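Local coordinates for D-lactate dehydrogenase (Fermentative) (Pseudomonas aeruginosa, PDB 6ABJ), which catalyses, as a tetramer, the NADH-linked interconversion of pyruvate and D-lactate, probably in fermentation, at residues D71-L77 with H97-A103; L87-A93 with L108-P114. The contacts are given in a common frame with arbitrary orientation. Residue numbers count along the deposited sequence, not the author numbering.

Contact 1 of 2, residues D71-L77 with H97-A103; sequences DLSRPVL and HVDLAAA
Two helix N-termini are joined here by a single beta bridge, on one side of the parallel sheet of a flavodoxin-like domain. Helices 74-82 and 100-105 begin just after the bridge, in which Leu72 pairs with Val98 at a CA-CA distance of 4.6 Å. Asp99 N donates to Leu72 O at 2.8 Å, and Leu72 N makes a weak bond to His97 O at 3.2 Å. Leu72, in the mt rotamer, points toward 97-103. Leu72 CD1 lies 3.7 Å from Val98 CG2, and Val88 and Leu90 of the sheet lie beneath. His97 is p at chi1, with CD2 4.0 Å from Leu72 CD1. Arg74 extends over helix 100-105, its NH2 3.7 Å from Ala102 CA, while NH1 forms a salt bridge with Glu78. Leu77, also mt, places CD1 4.1 Å from Ala102 CB. Asp71 OD1 accepts from Ser73 N at 3.1 Å, an Asx turn. Asp99 is the N-cap of its helix: OD1 accepts from Ala102 N at 3.2 Å.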
loop_
_atom_site.group_PDB
_atom_site.type_symbol
_atom_site.label_atom_id
_atom_site.label_comp_id
_atom_site.label_asym_id
_atom_site.label_seq_id
_atom_site.Cartn_x
_atom_site.Cartn_y
_atom_site.Cartn_z
ATOM N N ASP B 71 -11.201 15.674 -25.736
ATOM C CA ASP B 71 -12.460 16.392 -25.915
ATOM C C ASP B 71 -12.686 16.676 -27.421
ATOM O O ASP B 71 -11.962 17.478 -27.988
ATOM C CB ASP B 71 -12.409 17.695 -25.118
ATOM C CG ASP B 71 -13.679 18.508 -25.233
ATOM O OD1 ASP B 71 -14.685 18.067 -25.863
ATOM O OD2 ASP B 71 -13.644 19.624 -24.682
ATOM N N LEU B 72 -13.650 15.978 -28.011
ATOM C CA LEU B 72 -14.029 16.191 -29.431
ATOM C C LEU B 72 -15.483 16.666 -29.557
ATOM O O LEU B 72 -16.307 16.166 -30.411
ATOM C CB LEU B 72 -13.803 14.890 -30.218
ATOM C CG LEU B 72 -12.313 14.591 -30.442
ATOM C CD1 LEU B 72 -12.089 13.134 -30.842
ATOM C CD2 LEU B 72 -11.759 15.535 -31.501
ATOM N N SER B 73 -15.815 17.619 -28.690
ATOM C CA SER B 73 -17.126 18.287 -28.753
ATOM C C SER B 73 -17.053 19.302 -29.900
ATOM O O SER B 73 -15.967 19.569 -30.425
ATOM C CB SER B 73 -17.449 18.985 -27.386
ATOM O OG SER B 73 -16.361 19.821 -27.058
ATOM N N ARG B 74 -18.201 19.852 -30.276
ATOM C CA ARG B 74 -18.261 20.834 -31.379
ATOM C C ARG B 74 -17.219 21.944 -31.311
ATOM O O ARG B 74 -16.524 22.185 -32.302
ATOM C CB ARG B 74 -19.670 21.428 -31.521
ATOM C CG ARG B 74 -19.730 22.610 -32.495
ATOM C CD ARG B 74 -21.130 23.215 -32.633
ATOM N NE ARG B 74 -21.935 22.441 -33.599
ATOM C CZ ARG B 74 -21.768 22.449 -34.938
ATOM N NH1 ARG B 74 -20.836 23.210 -35.514
ATOM N NH2 ARG B 74 -22.540 21.687 -35.712
ATOM N N PRO B 75 -17.064 22.617 -30.140
ATOM C CA PRO B 75 -16.061 23.690 -30.168
ATOM C C PRO B 75 -14.642 23.244 -30.565
ATOM O O PRO B 75 -13.875 24.000 -31.216
ATOM C CB PRO B 75 -16.078 24.221 -28.716
ATOM C CG PRO B 75 -17.494 23.992 -28.254
ATOM C CD PRO B 75 -17.965 22.728 -28.972
ATOM N N VAL B 76 -14.264 22.052 -30.142
ATOM C CA VAL B 76 -12.918 21.577 -30.447
ATOM C C VAL B 76 -12.800 21.194 -31.935
ATOM O O VAL B 76 -11.790 21.483 -32.570
ATOM C CB VAL B 76 -12.528 20.389 -29.571
ATOM C CG1 VAL B 76 -11.180 19.853 -30.048
ATOM C CG2 VAL B 76 -12.452 20.833 -28.099
ATOM N N LEU B 77 -13.812 20.525 -32.440
ATOM C CA LEU B 77 -13.830 20.098 -33.856
ATOM C C LEU B 77 -13.732 21.322 -34.804
ATOM O O LEU B 77 -12.897 21.347 -35.751
ATOM C CB LEU B 77 -15.117 19.332 -34.119
ATOM C CG LEU B 77 -15.244 17.964 -33.439
ATOM C CD1 LEU B 77 -16.687 17.477 -33.374
ATOM C CD2 LEU B 77 -14.340 16.939 -34.146
ATOM N N HIS B 97 -17.054 10.613 -26.495
ATOM C CA HIS B 97 -16.429 11.937 -26.507
ATOM C C HIS B 97 -16.514 12.756 -27.833
ATOM O O HIS B 97 -16.067 13.926 -27.872
ATOM C CB HIS B 97 -14.959 11.799 -26.120
ATOM C CG HIS B 97 -14.138 10.870 -27.014
ATOM N ND1 HIS B 97 -14.536 9.598 -27.398
ATOM C CD2 HIS B 97 -12.892 11.035 -27.528
ATOM C CE1 HIS B 97 -13.566 9.028 -28.085
ATOM N NE2 HIS B 97 -12.552 9.875 -28.173
ATOM N N VAL B 98 -17.014 12.145 -28.897
ATOM C CA VAL B 98 -17.082 12.835 -30.214
ATOM C C VAL B 98 -18.472 13.330 -30.509
ATOM O O VAL B 98 -19.424 12.561 -30.536
ATOM C CB VAL B 98 -16.658 11.891 -31.380
ATOM C CG1 VAL B 98 -16.559 12.677 -32.680
ATOM C CG2 VAL B 98 -15.312 11.236 -31.086
ATOM N N ASP B 99 -18.622 14.616 -30.774
ATOM C CA ASP B 99 -19.906 15.097 -31.338
ATOM C C ASP B 99 -19.962 14.805 -32.866
ATOM O O ASP B 99 -19.399 15.548 -33.642
ATOM C CB ASP B 99 -20.047 16.609 -31.067
ATOM C CG ASP B 99 -21.405 17.163 -31.515
ATOM O OD1 ASP B 99 -22.218 16.439 -32.188
ATOM O OD2 ASP B 99 -21.619 18.370 -31.234
ATOM N N LEU B 100 -20.596 13.703 -33.260
ATOM C CA LEU B 100 -20.497 13.183 -34.636
ATOM C C LEU B 100 -21.297 14.041 -35.572
ATOM O O LEU B 100 -20.940 14.196 -36.711
ATOM C CB LEU B 100 -21.022 11.749 -34.712
ATOM C CG LEU B 100 -20.202 10.653 -33.999
ATOM C CD1 LEU B 100 -20.990 9.360 -33.860
ATOM C CD2 LEU B 100 -18.911 10.412 -34.742
ATOM N N ALA B 101 -22.430 14.553 -35.090
ATOM C CA ALA B 101 -23.278 15.478 -35.834
ATOM C C ALA B 101 -22.506 16.724 -36.201
ATOM O O ALA B 101 -22.528 17.173 -37.354
ATOM C CB ALA B 101 -24.525 15.837 -35.028
ATOM N N ALA B 102 -21.771 17.242 -35.260
ATOM C CA ALA B 102 -20.914 18.386 -35.503
ATOM C C ALA B 102 -19.767 18.028 -36.475
ATOM O O ALA B 102 -19.458 18.788 -37.378
ATOM C CB ALA B 102 -20.374 18.953 -34.176
ATOM N N ALA B 103 -19.141 16.868 -36.317
ATOM C CA ALA B 103 -18.045 16.482 -37.228
ATOM C C ALA B 103 -18.550 16.355 -38.701
ATOM O O ALA B 103 -17.839 16.727 -39.633
ATOM C CB ALA B 103 -17.429 15.177 -36.813
HETATM O O HOH W 1 -15.781 15.407 -25.802
HETATM O O HOH W 2 -20.211 19.190 -29.044
#

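Contact 2 of 2, residues L87-A93 with L108-P114; sequences LVALRSA and LPVVHVP
Leu87 reaches across the neighbouring strand, its CD1 4.0 Å from Pro109 CG and 4.2 Å from Val111 CG2. The tp rotamer of Leu87 brings Leu87 CD1 to within 3.6 Å of Pro109 O. The two segments run parallel, with end-to-end directions 26° apart. They are the paired strands of a right-handed beta-alpha-beta unit, strand 87-90, helix 100-105 and strand 110-111, at one edge of the five-stranded parallel sheet. Val88 pairs with Val110 and Ala89 with Val111, each at a CA-CA distance of 5.0 Å. Val88 N donates to Pro109 O at 3.1 Å, Val111 N to Val88 O at 3.1 Å, and Leu90 N to Val111 O at 2.9 Å. Val88 and Val110 share one face, where Val88 CG2 meets Leu108 CG at 4.0 Å. Leu90 CD1 lies 3.7 Å from Val110 CG1. On the other face, Ala89 CB lies 3.9 Å from Val111 CG2, with Ile331 of helix 317-335 against Ala89. An inverse gamma turn centred on Arg91 ends the regular ladder. Arg91 points away from 108-114 and bonds to Phe22 O. Beyond the turn, Val113 N donates to Ser92 O at 2.9 Å. His112, with chi1 at 81°, donates from ND1 to Ala93 O at 2.7 Å. Ser92 lies about 6 Å from Phe314, an NADH-binding residue, between side chains. The contact thus combines an apolar, buried strand pair with polar ties at the C-terminal end of the strands, where Ser92 and Ala93 lie near the cofactor site. The short ND1 bond requires a proton on ND1 of His112.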
loop_
_atom_site.group_PDB
_atom_site.type_symbol
_atom_site.label_atom_id
_atom_site.label_comp_id
_atom_site.label_asym_id
_atom_site.label_seq_id
_atom_site.Cartn_x
_atom_site.Cartn_y
_atom_site.Cartn_z
ATOM N N LEU B 87 -8.771 14.791 -40.778
ATOM C CA LEU B 87 -9.241 13.512 -40.281
ATOM C C LEU B 87 -8.961 13.391 -38.749
ATOM O O LEU B 87 -7.895 13.766 -38.286
ATOM C CB LEU B 87 -8.550 12.366 -41.023
ATOM C CG LEU B 87 -8.805 10.945 -40.519
ATOM C CD1 LEU B 87 -10.188 10.389 -40.814
ATOM C CD2 LEU B 87 -7.745 10.050 -41.108
ATOM N N VAL B 88 -9.949 12.855 -38.035
ATOM C CA VAL B 88 -9.800 12.494 -36.636
ATOM C C VAL B 88 -9.754 10.974 -36.574
ATOM O O VAL B 88 -10.711 10.324 -36.932
ATOM C CB VAL B 88 -11.050 12.970 -35.838
ATOM C CG1 VAL B 88 -10.984 12.491 -34.372
ATOM C CG2 VAL B 88 -11.178 14.487 -35.896
ATOM N N ALA B 89 -8.620 10.418 -36.162
ATOM C CA ALA B 89 -8.454 8.972 -36.021
ATOM C C ALA B 89 -8.495 8.664 -34.520
ATOM O O ALA B 89 -7.620 9.157 -33.777
ATOM C CB ALA B 89 -7.123 8.512 -36.559
ATOM N N LEU B 90 -9.458 7.840 -34.095
ATOM C CA LEU B 90 -9.573 7.445 -32.647
ATOM C C LEU B 90 -8.827 6.150 -32.502
ATOM O O LEU B 90 -9.131 5.140 -33.194
ATOM C CB LEU B 90 -10.992 7.233 -32.227
ATOM C CG LEU B 90 -12.009 8.273 -32.638
ATOM C CD1 LEU B 90 -13.397 7.810 -32.297
ATOM C CD2 LEU B 90 -11.691 9.581 -31.957
ATOM N N ARG B 91 -7.821 6.131 -31.624
ATOM C CA ARG B 91 -7.103 4.890 -31.317
ATOM C C ARG B 91 -7.866 4.131 -30.205
ATOM O O ARG B 91 -7.282 3.689 -29.212
ATOM C CB ARG B 91 -5.643 5.126 -30.909
ATOM C CG ARG B 91 -5.417 6.131 -29.787
ATOM C CD ARG B 91 -3.928 6.329 -29.524
ATOM N NE ARG B 91 -3.649 7.076 -28.295
ATOM C CZ ARG B 91 -3.662 8.402 -28.189
ATOM N NH1 ARG B 91 -3.951 9.159 -29.240
ATOM N NH2 ARG B 91 -3.387 8.974 -27.023
ATOM N N SER B 92 -9.176 3.996 -30.399
ATOM C CA SER B 92 -10.080 3.385 -29.455
ATOM C C SER B 92 -11.210 2.786 -30.247
ATOM O O SER B 92 -11.458 3.173 -31.414
ATOM C CB SER B 92 -10.639 4.440 -28.496
ATOM O OG SER B 92 -11.414 5.446 -29.150
ATOM N N ALA B 93 -11.976 1.916 -29.608
ATOM C CA ALA B 93 -13.242 1.506 -30.160
ATOM C C ALA B 93 -14.293 2.541 -29.856
ATOM O O ALA B 93 -15.105 2.889 -30.734
ATOM C CB ALA B 93 -13.639 0.131 -29.640
ATOM N N LEU B 108 -15.612 16.606 -41.258
ATOM C CA LEU B 108 -14.409 16.064 -40.650
ATOM C C LEU B 108 -14.669 14.597 -40.284
ATOM O O LEU B 108 -15.371 14.341 -39.314
ATOM C CB LEU B 108 -14.120 16.893 -39.400
ATOM C CG LEU B 108 -12.817 16.803 -38.659
ATOM C CD1 LEU B 108 -11.624 16.643 -39.573
ATOM C CD2 LEU B 108 -12.672 18.065 -37.815
ATOM N N PRO B 109 -14.128 13.637 -41.067
ATOM C CA PRO B 109 -14.490 12.228 -40.873
ATOM C C PRO B 109 -13.799 11.656 -39.622
ATOM O O PRO B 109 -12.806 12.222 -39.148
ATOM C CB PRO B 109 -14.007 11.533 -42.146
ATOM C CG PRO B 109 -12.977 12.451 -42.730
ATOM C CD PRO B 109 -13.200 13.832 -42.191
ATOM N N VAL B 110 -14.404 10.620 -39.068
ATOM C CA VAL B 110 -13.941 10.024 -37.837
ATOM C C VAL B 110 -13.775 8.559 -38.117
ATOM O O VAL B 110 -14.657 7.938 -38.688
ATOM C CB VAL B 110 -14.975 10.228 -36.701
ATOM C CG1 VAL B 110 -14.516 9.453 -35.473
ATOM C CG2 VAL B 110 -15.096 11.724 -36.367
ATOM N N VAL B 111 -12.627 8.008 -37.781
ATOM C CA VAL B 111 -12.446 6.571 -37.873
ATOM C C VAL B 111 -12.069 5.993 -36.486
ATOM O O VAL B 111 -11.623 6.724 -35.624
ATOM C CB VAL B 111 -11.378 6.209 -38.915
ATOM C CG1 VAL B 111 -11.963 6.535 -40.302
ATOM C CG2 VAL B 111 -10.058 6.870 -38.616
ATOM N N HIS B 112 -12.217 4.698 -36.334
ATOM C CA HIS B 112 -11.905 4.048 -35.048
ATOM C C HIS B 112 -11.489 2.597 -35.210
ATOM O O HIS B 112 -11.479 2.046 -36.310
ATOM C CB HIS B 112 -13.139 4.134 -34.175
ATOM C CG HIS B 112 -14.178 3.102 -34.458
ATOM N ND1 HIS B 112 -15.010 2.622 -33.464
ATOM C CD2 HIS B 112 -14.609 2.549 -35.611
ATOM C CE1 HIS B 112 -15.870 1.770 -34.006
ATOM N NE2 HIS B 112 -15.635 1.690 -35.300
ATOM N N VAL B 113 -11.139 1.979 -34.080
ATOM C CA VAL B 113 -10.819 0.570 -33.998
ATOM C C VAL B 113 -12.122 -0.178 -33.741
ATOM O O VAL B 113 -12.774 0.079 -32.720
ATOM C CB VAL B 113 -9.787 0.345 -32.857
ATOM C CG1 VAL B 113 -9.457 -1.136 -32.771
ATOM C CG2 VAL B 113 -8.558 1.188 -33.126
ATOM N N PRO B 114 -12.495 -1.150 -34.614
ATOM C CA PRO B 114 -13.794 -1.758 -34.460
ATOM C C PRO B 114 -13.922 -2.645 -33.218
ATOM O O PRO B 114 -15.011 -2.747 -32.692
ATOM C CB PRO B 114 -13.966 -2.602 -35.721
ATOM C CG PRO B 114 -12.606 -2.781 -36.293
ATOM C CD PRO B 114 -11.702 -1.745 -35.700
#

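In the fold
From the N terminus, the chain passes through 71-77 into helix 74-82, then runs along strand 87-90 to the loop that leads to 97-103. There contact 1 closes its loop, with strand 87-90 lying within it. Helix 100-105 follows, and the chain returns to 108-114, where contact 2 closes on 87-93. The segments alternate along the chain, so the two loops cross. Contact 1 ties the starts of two helices on one side of the sheet, and contact 2 pairs the strands. They meet where Leu72 CD1 packs 3.7 Å from Leu90 CD2, and where Ala103 O lies 2.8 Å from Leu108 N, a probable hydrogen bond.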